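Local coordinates for protein biuret hydrolase (Pseudomonas sp., PDB 6C62) that hydrolyses 1-carboxybiuret to urea-1,3-dicarboxylate and ammonia, a step of atrazine degradation, at residues 170-175 and 400-405; 185-190 and 410-415; 215-220 and 443-448; 366-371 and 426-431. One frame throughout, in Å; residues are numbered along the deposited sequence.

Interaction 1 (170-175 and 400-405)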
# COMPACT_ATOMS: atom_id res chain seq x y z
N ASP A 170 7.80 -11.61 14.26
CA ASP A 170 8.24 -12.35 13.09
C ASP A 170 7.88 -11.58 11.81
O ASP A 170 6.71 -11.42 11.46
CB ASP A 170 7.59 -13.78 13.10
CG ASP A 170 8.22 -14.73 12.03
OD1 ASP A 170 8.39 -14.30 10.88
OD2 ASP A 170 8.52 -15.92 12.36
N THR A 171 8.90 -11.07 11.14
CA THR A 171 8.71 -10.39 9.89
C THR A 171 9.09 -11.31 8.76
O THR A 171 8.25 -11.59 7.88
CB THR A 171 9.53 -9.09 9.90
OG1 THR A 171 9.11 -8.32 10.99
CG2 THR A 171 9.29 -8.27 8.65
N ASN A 172 10.31 -11.82 8.81
CA ASN A 172 10.86 -12.74 7.82
C ASN A 172 11.36 -14.04 8.46
O ASN A 172 12.08 -14.81 7.81
CB ASN A 172 12.03 -12.05 7.16
CG ASN A 172 11.60 -10.80 6.36
OD1 ASN A 172 10.74 -10.90 5.48
ND2 ASN A 172 12.19 -9.64 6.69
N GLY A 173 10.98 -14.29 9.71
CA GLY A 173 11.39 -15.50 10.42
C GLY A 173 11.62 -15.40 11.90
O GLY A 173 11.89 -16.40 12.53
N SER A 174 11.48 -14.26 12.49
CA SER A 174 11.99 -14.03 13.83
C SER A 174 11.28 -14.66 15.03
O SER A 174 11.76 -14.48 16.15
CB SER A 174 12.16 -12.51 14.03
OG SER A 174 13.33 -12.13 13.32
N ILE A 175 10.17 -15.37 14.81
CA ILE A 175 9.60 -16.27 15.81
C ILE A 175 10.02 -17.70 15.50
O ILE A 175 10.47 -18.47 16.38
CB ILE A 175 8.07 -16.20 15.84
CG1 ILE A 175 7.62 -14.95 16.58
CG2 ILE A 175 7.43 -17.44 16.51
CD1 ILE A 175 6.12 -14.61 16.41
N LEU A 400 14.42 -20.28 4.65
CA LEU A 400 13.22 -21.10 4.59
C LEU A 400 11.96 -20.43 5.18
O LEU A 400 10.84 -20.82 4.86
CB LEU A 400 13.46 -22.40 5.32
CG LEU A 400 14.67 -23.19 4.79
CD1 LEU A 400 15.01 -24.39 5.67
CD2 LEU A 400 14.41 -23.61 3.35
N THR A 401 12.15 -19.42 6.01
CA THR A 401 11.04 -18.71 6.66
C THR A 401 10.52 -17.56 5.79
O THR A 401 9.31 -17.28 5.74
CB THR A 401 11.44 -18.17 8.04
OG1 THR A 401 12.69 -17.49 7.97
CG2 THR A 401 11.59 -19.27 8.99
N GLN A 402 11.44 -16.86 5.15
CA GLN A 402 11.17 -15.60 4.48
C GLN A 402 10.11 -15.65 3.36
O GLN A 402 9.27 -14.77 3.28
CB GLN A 402 12.49 -14.95 4.01
CG GLN A 402 12.33 -13.49 3.60
CD GLN A 402 13.61 -12.67 3.70
OE1 GLN A 402 14.70 -13.22 3.71
NE2 GLN A 402 13.48 -11.35 3.89
N PRO A 403 10.09 -16.71 2.54
CA PRO A 403 9.02 -16.78 1.49
C PRO A 403 7.60 -16.91 2.08
O PRO A 403 6.64 -16.44 1.48
CB PRO A 403 9.37 -18.06 0.72
CG PRO A 403 10.84 -18.35 1.02
CD PRO A 403 11.05 -17.82 2.42
N VAL A 404 7.48 -17.52 3.24
CA VAL A 404 6.17 -17.88 3.80
C VAL A 404 5.48 -16.71 4.52
O VAL A 404 4.28 -16.44 4.31
CB VAL A 404 6.33 -19.08 4.77
CG1 VAL A 404 4.98 -19.45 5.36
CG2 VAL A 404 6.99 -20.27 4.05
N SER A 405 6.22 -15.98 5.33
CA SER A 405 5.71 -14.77 5.95
C SER A 405 5.35 -13.66 4.93
O SER A 405 4.52 -12.83 5.21
CB SER A 405 6.69 -14.26 7.03
OG SER A 405 7.99 -14.42 6.57
O HOH W 1 8.72 -12.65 4.82
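Gly173 and Asn172 meet Thr401 and Gln402 where the loop carrying Ser174, by similarity the acyl-ester nucleophile of this amidase-family fold, lies against the start of helix 402-407. The tight part is at Gly173. Thr401 OG1, set between its backbone N and carbonyl carbon (chi1 48°), comes within 3.4 Å of Gly173 CA, and a CB on Gly173 would land 2.3 Å from that same oxygen. Thr401 OG1 also lies 2.8 Å from Asn172 O, though Gly398 O competes for its single proton. Next to it the side chains of Asn172 and Gln402 cross at a slant, their amide planes 48° apart, with Gln402 NE2 3.2 Å from Asn172 CG; Asn172 ND2 bonds to Thr305 OG1 on helix 294-312. On the looser side Ser405 CB approaches Thr171 O directly, at 3.2 Å, and a water fills in beside it. Asn172 OD1 and Gln402 O both accept from this water, which also bonds to Ser405 OG at 2.6 Å; its two protons cannot serve every acceptor nearby. Asp170 braces the loop from within: OD1 takes a weak bond from Gly173 N, and OD2, also in a salt bridge with Arg176, is met by Ile175 N 3.0 Å away, from above the carboxylate plane.

Interaction 2 (185-190 and 410-415)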
# COMPACT_ATOMS: atom_id res chain seq x y z
N TRP A 185 8.27 -24.21 21.02
CA TRP A 185 7.14 -24.06 20.12
C TRP A 185 6.98 -22.58 19.75
O TRP A 185 7.20 -21.70 20.57
CB TRP A 185 5.82 -24.54 20.76
CG TRP A 185 5.75 -26.00 20.95
CD1 TRP A 185 6.25 -26.74 22.02
CD2 TRP A 185 5.18 -26.94 20.05
NE1 TRP A 185 5.99 -28.08 21.82
CE2 TRP A 185 5.33 -28.23 20.62
CE3 TRP A 185 4.58 -26.83 18.80
CZ2 TRP A 185 4.91 -29.38 19.98
CZ3 TRP A 185 4.16 -27.98 18.18
CH2 TRP A 185 4.31 -29.22 18.77
N GLY A 186 6.60 -22.30 18.50
CA GLY A 186 6.27 -20.95 18.09
C GLY A 186 5.09 -20.93 17.14
O GLY A 186 4.84 -21.93 16.40
N LEU A 187 4.35 -19.81 17.17
CA LEU A 187 3.26 -19.59 16.31
C LEU A 187 3.39 -18.20 15.71
O LEU A 187 3.41 -17.19 16.45
CB LEU A 187 1.93 -19.68 17.09
CG LEU A 187 0.65 -19.19 16.36
CD1 LEU A 187 0.34 -20.05 15.16
CD2 LEU A 187 -0.54 -19.13 17.32
N LYS A 188 3.46 -18.14 14.39
CA LYS A 188 3.37 -16.87 13.65
C LYS A 188 1.99 -16.90 13.06
O LYS A 188 1.76 -17.65 12.12
CB LYS A 188 4.41 -16.80 12.57
CG LYS A 188 4.34 -15.47 11.83
CD LYS A 188 4.95 -15.47 10.42
CE LYS A 188 4.22 -16.34 9.43
NZ LYS A 188 2.89 -15.80 9.15
N PRO A 189 1.04 -16.17 13.64
CA PRO A 189 -0.29 -16.18 13.10
C PRO A 189 -0.37 -15.52 11.71
O PRO A 189 0.65 -15.05 11.16
CB PRO A 189 -1.13 -15.38 14.13
CG PRO A 189 -0.25 -15.30 15.34
CD PRO A 189 1.13 -15.20 14.74
N THR A 190 -1.54 -15.60 11.13
CA THR A 190 -1.82 -14.94 9.84
C THR A 190 -1.47 -13.44 9.93
O THR A 190 -1.71 -12.80 10.95
CB THR A 190 -3.30 -15.05 9.48
OG1 THR A 190 -3.70 -16.43 9.43
CG2 THR A 190 -3.60 -14.38 8.19
N PRO A 410 -0.28 -18.49 8.17
CA PRO A 410 0.07 -18.87 9.52
C PRO A 410 0.98 -20.11 9.58
O PRO A 410 0.91 -20.97 8.70
CB PRO A 410 -1.30 -19.14 10.19
CG PRO A 410 -2.15 -19.62 9.06
CD PRO A 410 -1.68 -18.79 7.86
N VAL A 411 1.83 -20.18 10.62
CA VAL A 411 2.83 -21.24 10.77
C VAL A 411 2.99 -21.60 12.21
O VAL A 411 3.11 -20.70 13.02
CB VAL A 411 4.25 -20.80 10.27
CG1 VAL A 411 5.30 -21.90 10.49
CG2 VAL A 411 4.22 -20.37 8.84
N VAL A 412 2.96 -22.90 12.53
CA VAL A 412 3.44 -23.40 13.84
C VAL A 412 4.81 -23.98 13.58
O VAL A 412 5.03 -24.78 12.63
CB VAL A 412 2.54 -24.46 14.42
CG1 VAL A 412 3.18 -25.24 15.57
CG2 VAL A 412 1.28 -23.84 14.92
N ALA A 413 5.74 -23.57 14.42
CA ALA A 413 7.10 -24.10 14.44
C ALA A 413 7.20 -25.14 15.57
O ALA A 413 7.05 -24.83 16.74
CB ALA A 413 8.13 -23.02 14.62
N ALA A 414 7.30 -26.39 15.17
CA ALA A 414 7.30 -27.53 16.07
C ALA A 414 8.75 -28.01 16.32
O ALA A 414 9.48 -28.27 15.35
CB ALA A 414 6.49 -28.66 15.47
N PRO A 415 9.17 -28.13 17.58
CA PRO A 415 10.57 -28.47 17.91
C PRO A 415 10.83 -30.00 17.80
O PRO A 415 10.04 -30.77 18.34
CB PRO A 415 10.72 -27.98 19.34
CG PRO A 415 9.34 -28.14 19.92
CD PRO A 415 8.38 -27.85 18.78
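Gly186 and Lys188 pair with Ala413 and Val411 in an antiparallel strand pair near the middle of the large mixed sheet of the amidase fold. Both are hydrogen-bonded pairs: Gly186 N gives to Ala413 O (3.1 Å) and Gly186 O takes from Ala413 N (2.7 Å). Lys188 N gives to Val411 O and Val411 N to Lys188 O, each at 2.9 Å. Between them Leu187 and Val412 form a non-hydrogen-bonded pair and bond to the neighbouring strands instead, Leu187 to Pro211 and Val412 to Leu430. Beyond the strand end, Thr190 OG1 finds Trp435 N, and Thr190 N finds Glu437 OE2. At the other end Trp185 lies with one face on Pro415, whose CD sits 3.6 Å from the centre of the five-membered ring in a CH-pi contact. Val412 CG1 meets the ring edge in its plane, 3.9 Å from CE3, and Trp185 CZ3 lies 3.6 Å from Ala414 CB. An alanine at Trp185 would probably open a gap over Pro415 and leave Ala414 CB and Val412 CG1 without their aromatic neighbour. On the face shared by Lys188 and Val411, the lysine chain curls at its last two torsions (66° and 67°), and NZ bonds to Cys409 O and to Pro189 O, 3.1 Å away, from above that carbonyl's plane.

Interaction 3 (215-220 and 443-448); sequences SVEGLA and AGKVLQ
The first turn of helix 216-226 docks on helix 437-449 through Val216, Glu217 and Gln448, a near-antiparallel helix pair packed beside the central sheet of the amidase fold. The short helical segments run at 159° to one another with their axes 10.2 Å apart; Val216 fills the interface, while Gln448, Glu217 and Lys445 reach across. Gln448 makes both hydrogen bonds across the contact. Its chain reaches out extended, and its amide meets two neighbouring groups of the first turn: OE1 accepts from Val216 N at 3.0 Å, and NE2 gives to Glu217 OE1 at 2.9 Å. Both bonds are almost straight at the hydrogen. Glu217 folds back at chi2 (85°) and offers OE1 on its syn side, with carboxylate and amide planes only 22° apart, so the amide is held through both its oxygen and its nitrogen and kept from turning. The carboxylate near the helix N terminus is likely to be stabilised further by the helix dipole. The carbon chain of Lys445 crosses Glu217 at a slant: CE packs 3.3 Å from Glu217 OE2, and CD is 3.9 Å from Val216 CG1. Its NZ stays 4.2 Å from Glu217 OE2, beyond a salt bridge, and pairs with Asp449 instead. On the apolar part of the contact Val216 turns toward Gly444, where a CB would come 3.2 Å from Val216 CG2, a tight fit that the glycine avoids. The indole of Trp185 packs against both Val216 and Gln448 from the sheet. Ser215 closes the helix start as its N-cap, with OG taking a bond of 3.1 Å from Gly218 N.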
# COMPACT_ATOMS: atom_id res chain seq x y z
N SER A 215 4.80 -25.73 25.01
CA SER A 215 3.91 -26.79 24.56
C SER A 215 2.97 -26.21 23.52
O SER A 215 2.77 -24.98 23.47
CB SER A 215 3.07 -27.34 25.71
OG SER A 215 2.33 -26.27 26.29
N VAL A 216 2.38 -27.09 22.71
CA VAL A 216 1.42 -26.61 21.74
C VAL A 216 0.12 -26.05 22.38
O VAL A 216 -0.49 -25.11 21.85
CB VAL A 216 1.21 -27.66 20.59
CG1 VAL A 216 0.37 -28.81 21.07
CG2 VAL A 216 0.56 -26.94 19.38
N GLU A 217 -0.28 -26.59 23.53
CA GLU A 217 -1.40 -26.06 24.30
C GLU A 217 -1.11 -24.64 24.73
O GLU A 217 -1.99 -23.81 24.69
CB GLU A 217 -1.70 -26.88 25.58
CG GLU A 217 -2.25 -28.26 25.35
CD GLU A 217 -1.17 -29.34 25.11
OE1 GLU A 217 0.05 -29.04 24.93
OE2 GLU A 217 -1.56 -30.54 25.09
N GLY A 218 0.14 -24.39 25.16
CA GLY A 218 0.60 -23.02 25.49
C GLY A 218 0.38 -22.05 24.36
O GLY A 218 -0.11 -20.95 24.58
N LEU A 219 0.75 -22.46 23.12
CA LEU A 219 0.49 -21.63 21.97
C LEU A 219 -0.98 -21.33 21.82
O LEU A 219 -1.37 -20.14 21.66
CB LEU A 219 1.01 -22.25 20.69
CG LEU A 219 2.48 -22.47 20.49
CD1 LEU A 219 2.65 -23.09 19.13
CD2 LEU A 219 3.33 -21.22 20.65
N ALA A 220 -1.81 -22.37 21.89
CA ALA A 220 -3.25 -22.23 21.60
C ALA A 220 -3.94 -21.35 22.61
O ALA A 220 -4.75 -20.48 22.25
CB ALA A 220 -3.94 -23.59 21.49
N ALA A 443 -2.18 -29.96 13.70
CA ALA A 443 -1.06 -30.75 13.23
C ALA A 443 0.05 -30.80 14.29
O ALA A 443 0.68 -31.84 14.52
CB ALA A 443 -0.51 -30.22 11.91
N GLY A 444 0.30 -29.66 14.93
CA GLY A 444 1.25 -29.63 16.01
C GLY A 444 0.94 -30.60 17.14
O GLY A 444 1.84 -31.26 17.68
N LYS A 445 -0.33 -30.64 17.50
CA LYS A 445 -0.80 -31.49 18.58
C LYS A 445 -0.56 -33.01 18.25
O LYS A 445 -0.13 -33.78 19.13
CB LYS A 445 -2.27 -31.23 18.85
CG LYS A 445 -2.87 -32.04 20.00
CD LYS A 445 -2.05 -31.85 21.27
CE LYS A 445 -2.90 -32.07 22.52
NZ LYS A 445 -3.27 -33.50 22.63
N VAL A 446 -0.79 -33.41 17.01
CA VAL A 446 -0.45 -34.77 16.58
C VAL A 446 1.05 -35.02 16.71
O VAL A 446 1.45 -36.08 17.24
CB VAL A 446 -0.91 -35.07 15.14
CG1 VAL A 446 -0.33 -36.43 14.63
CG2 VAL A 446 -2.42 -35.05 15.07
N LEU A 447 1.90 -34.06 16.31
CA LEU A 447 3.32 -34.28 16.49
C LEU A 447 3.69 -34.40 17.96
O LEU A 447 4.56 -35.20 18.32
CB LEU A 447 4.18 -33.22 15.80
CG LEU A 447 4.13 -33.16 14.27
CD1 LEU A 447 5.00 -32.01 13.74
CD2 LEU A 447 4.53 -34.47 13.59
N GLN A 448 3.07 -33.58 18.81
CA GLN A 448 3.33 -33.62 20.23
C GLN A 448 2.90 -34.94 20.88
O GLN A 448 3.65 -35.51 21.68
CB GLN A 448 2.65 -32.45 20.96
CG GLN A 448 3.19 -32.26 22.39
CD GLN A 448 2.57 -31.07 23.06
OE1 GLN A 448 3.10 -29.97 23.03
NE2 GLN A 448 1.41 -31.28 23.63

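Interaction 4 (366-371 and 426-431); sequences ILIAPA and IGVQLI
Leu367 to Pro370 pair with Ile431 to Val428 as antiparallel neighbours in the large sheet, the short strand axes approaching to 4.5 Å at 156°. Leu367 with Ile431 and Ala369 with Gln429 are the hydrogen-bonded pairs, each joined by two backbone bonds, the shortest being Gln429 N to Ala369 O at 2.7 Å. Pro370, with no N-H, falls at a non-hydrogen-bonded pair, and past the strand end Ala371 N gives to Gly427 O at 3.0 Å. Ile368 CG1 and Leu430 CD2 touch loosely at 4.3 Å on the face that Leu430 shares with helix 437-449. On the other face Ala369 CB meets Ile431 CD1, and Gln429 crosses to the loop: CG stands anti to the carbonyl carbon (chi1 -61°) and packs 3.7 Å from Ala371 CA, and NE2 gives to Pro370 O at 2.9 Å. Leu400 O is a second acceptor for NE2, while Gln429 OE1 accepts from Arg176 NH1. A leucine at Gln429 would probably leave Pro370 O and Leu400 O without this donor and Arg176 without one of its acceptors. One amide, with both its oxygen and its nitrogen bonded, thus ties the end of strand 366-370 to the loop of Leu400 and to Arg176, the arginine that also pairs with Asp170.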
# COMPACT_ATOMS: atom_id res chain seq x y z
N ILE A 366 -2.33 -28.41 4.80
CA ILE A 366 -1.07 -28.12 5.53
C ILE A 366 0.11 -28.47 4.63
O ILE A 366 0.08 -29.51 3.92
CB ILE A 366 -1.03 -28.91 6.84
CG1 ILE A 366 -2.07 -28.44 7.80
CG2 ILE A 366 0.30 -28.74 7.55
CD1 ILE A 366 -2.62 -29.56 8.59
N LEU A 367 1.14 -27.63 4.65
CA LEU A 367 2.40 -27.91 3.96
C LEU A 367 3.54 -27.85 4.95
O LEU A 367 3.52 -27.01 5.85
CB LEU A 367 2.64 -26.95 2.79
CG LEU A 367 1.54 -27.04 1.69
CD1 LEU A 367 1.61 -25.88 0.72
CD2 LEU A 367 1.70 -28.34 0.90
N ILE A 368 4.52 -28.75 4.79
CA ILE A 368 5.61 -28.91 5.74
C ILE A 368 6.95 -28.49 5.14
O ILE A 368 7.33 -28.89 4.03
CB ILE A 368 5.76 -30.38 6.14
CG1 ILE A 368 4.44 -30.93 6.66
CG2 ILE A 368 6.82 -30.51 7.22
CD1 ILE A 368 4.54 -32.44 6.82
N ALA A 369 7.69 -27.73 5.90
CA ALA A 369 9.05 -27.35 5.55
C ALA A 369 9.92 -27.27 6.78
O ALA A 369 9.41 -27.20 7.89
CB ALA A 369 9.01 -25.99 4.86
N PRO A 370 11.24 -27.22 6.61
CA PRO A 370 12.06 -26.98 7.78
C PRO A 370 12.00 -25.52 8.15
O PRO A 370 11.70 -24.67 7.31
CB PRO A 370 13.49 -27.39 7.34
CG PRO A 370 13.39 -27.82 5.88
CD PRO A 370 12.05 -27.33 5.37
N ALA A 371 12.23 -25.23 9.42
CA ALA A 371 12.27 -23.85 9.91
C ALA A 371 13.58 -23.13 9.66
O ALA A 371 13.60 -21.89 9.44
CB ALA A 371 11.95 -23.83 11.39
N ILE A 426 16.05 -28.78 15.87
CA ILE A 426 15.70 -28.07 14.66
C ILE A 426 14.20 -28.13 14.49
O ILE A 426 13.57 -29.10 14.83
CB ILE A 426 16.51 -28.59 13.45
CG1 ILE A 426 16.60 -27.53 12.37
CG2 ILE A 426 15.92 -29.87 12.94
CD1 ILE A 426 17.64 -27.85 11.32
N GLY A 427 13.60 -27.02 14.05
CA GLY A 427 12.17 -26.93 13.99
C GLY A 427 11.60 -27.29 12.63
O GLY A 427 12.32 -27.22 11.60
N VAL A 428 10.32 -27.65 12.64
CA VAL A 428 9.57 -27.84 11.42
C VAL A 428 8.44 -26.81 11.33
O VAL A 428 7.69 -26.62 12.30
CB VAL A 428 9.01 -29.30 11.36
CG1 VAL A 428 7.93 -29.53 12.38
CG2 VAL A 428 8.42 -29.59 10.02
N GLN A 429 8.29 -26.19 10.16
CA GLN A 429 7.15 -25.29 9.88
C GLN A 429 5.95 -26.13 9.41
O GLN A 429 6.05 -26.91 8.45
CB GLN A 429 7.49 -24.30 8.76
CG GLN A 429 8.66 -23.37 9.04
CD GLN A 429 8.82 -22.30 7.97
OE1 GLN A 429 8.15 -21.25 8.03
NE2 GLN A 429 9.72 -22.52 7.00
N LEU A 430 4.82 -25.93 10.09
CA LEU A 430 3.52 -26.46 9.67
C LEU A 430 2.72 -25.25 9.18
O LEU A 430 2.32 -24.38 9.98
CB LEU A 430 2.86 -27.15 10.84
CG LEU A 430 3.71 -28.23 11.55
CD1 LEU A 430 3.07 -28.65 12.84
CD2 LEU A 430 3.92 -29.40 10.66
N ILE A 431 2.54 -25.15 7.87
CA ILE A 431 2.08 -23.93 7.19
C ILE A 431 0.68 -24.22 6.71
O ILE A 431 0.44 -25.26 6.08
CB ILE A 431 2.94 -23.58 5.97
CG1 ILE A 431 4.42 -23.58 6.33
CG2 ILE A 431 2.57 -22.24 5.37
CD1 ILE A 431 5.38 -23.72 5.18

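Overall arrangement
The four contacts spread across and around one sheet. Interactions 2 and 4, with centres about 9 Å apart, are adjacent in it: Val412 O and Leu430 N, 2.8 Å apart, probably bond between their strands. Interaction 3 lies on one side of that sheet, with Trp185 CH2 3.4 Å from Gly444 O and Leu430 CD1 3.6 Å from Gly444 N. Interaction 1 contains Ser174, the probable nucleophile; its centre is about 20 Å from that of interaction 3. It meets interaction 2 through Asp170 and Lys188, and interaction 4 through a probable bond between Leu400 O and Gln429 NE2, 2.9 Å apart. The side chains of Lys188 and Gln429 lie about 9 and 11 Å from that of Ser174.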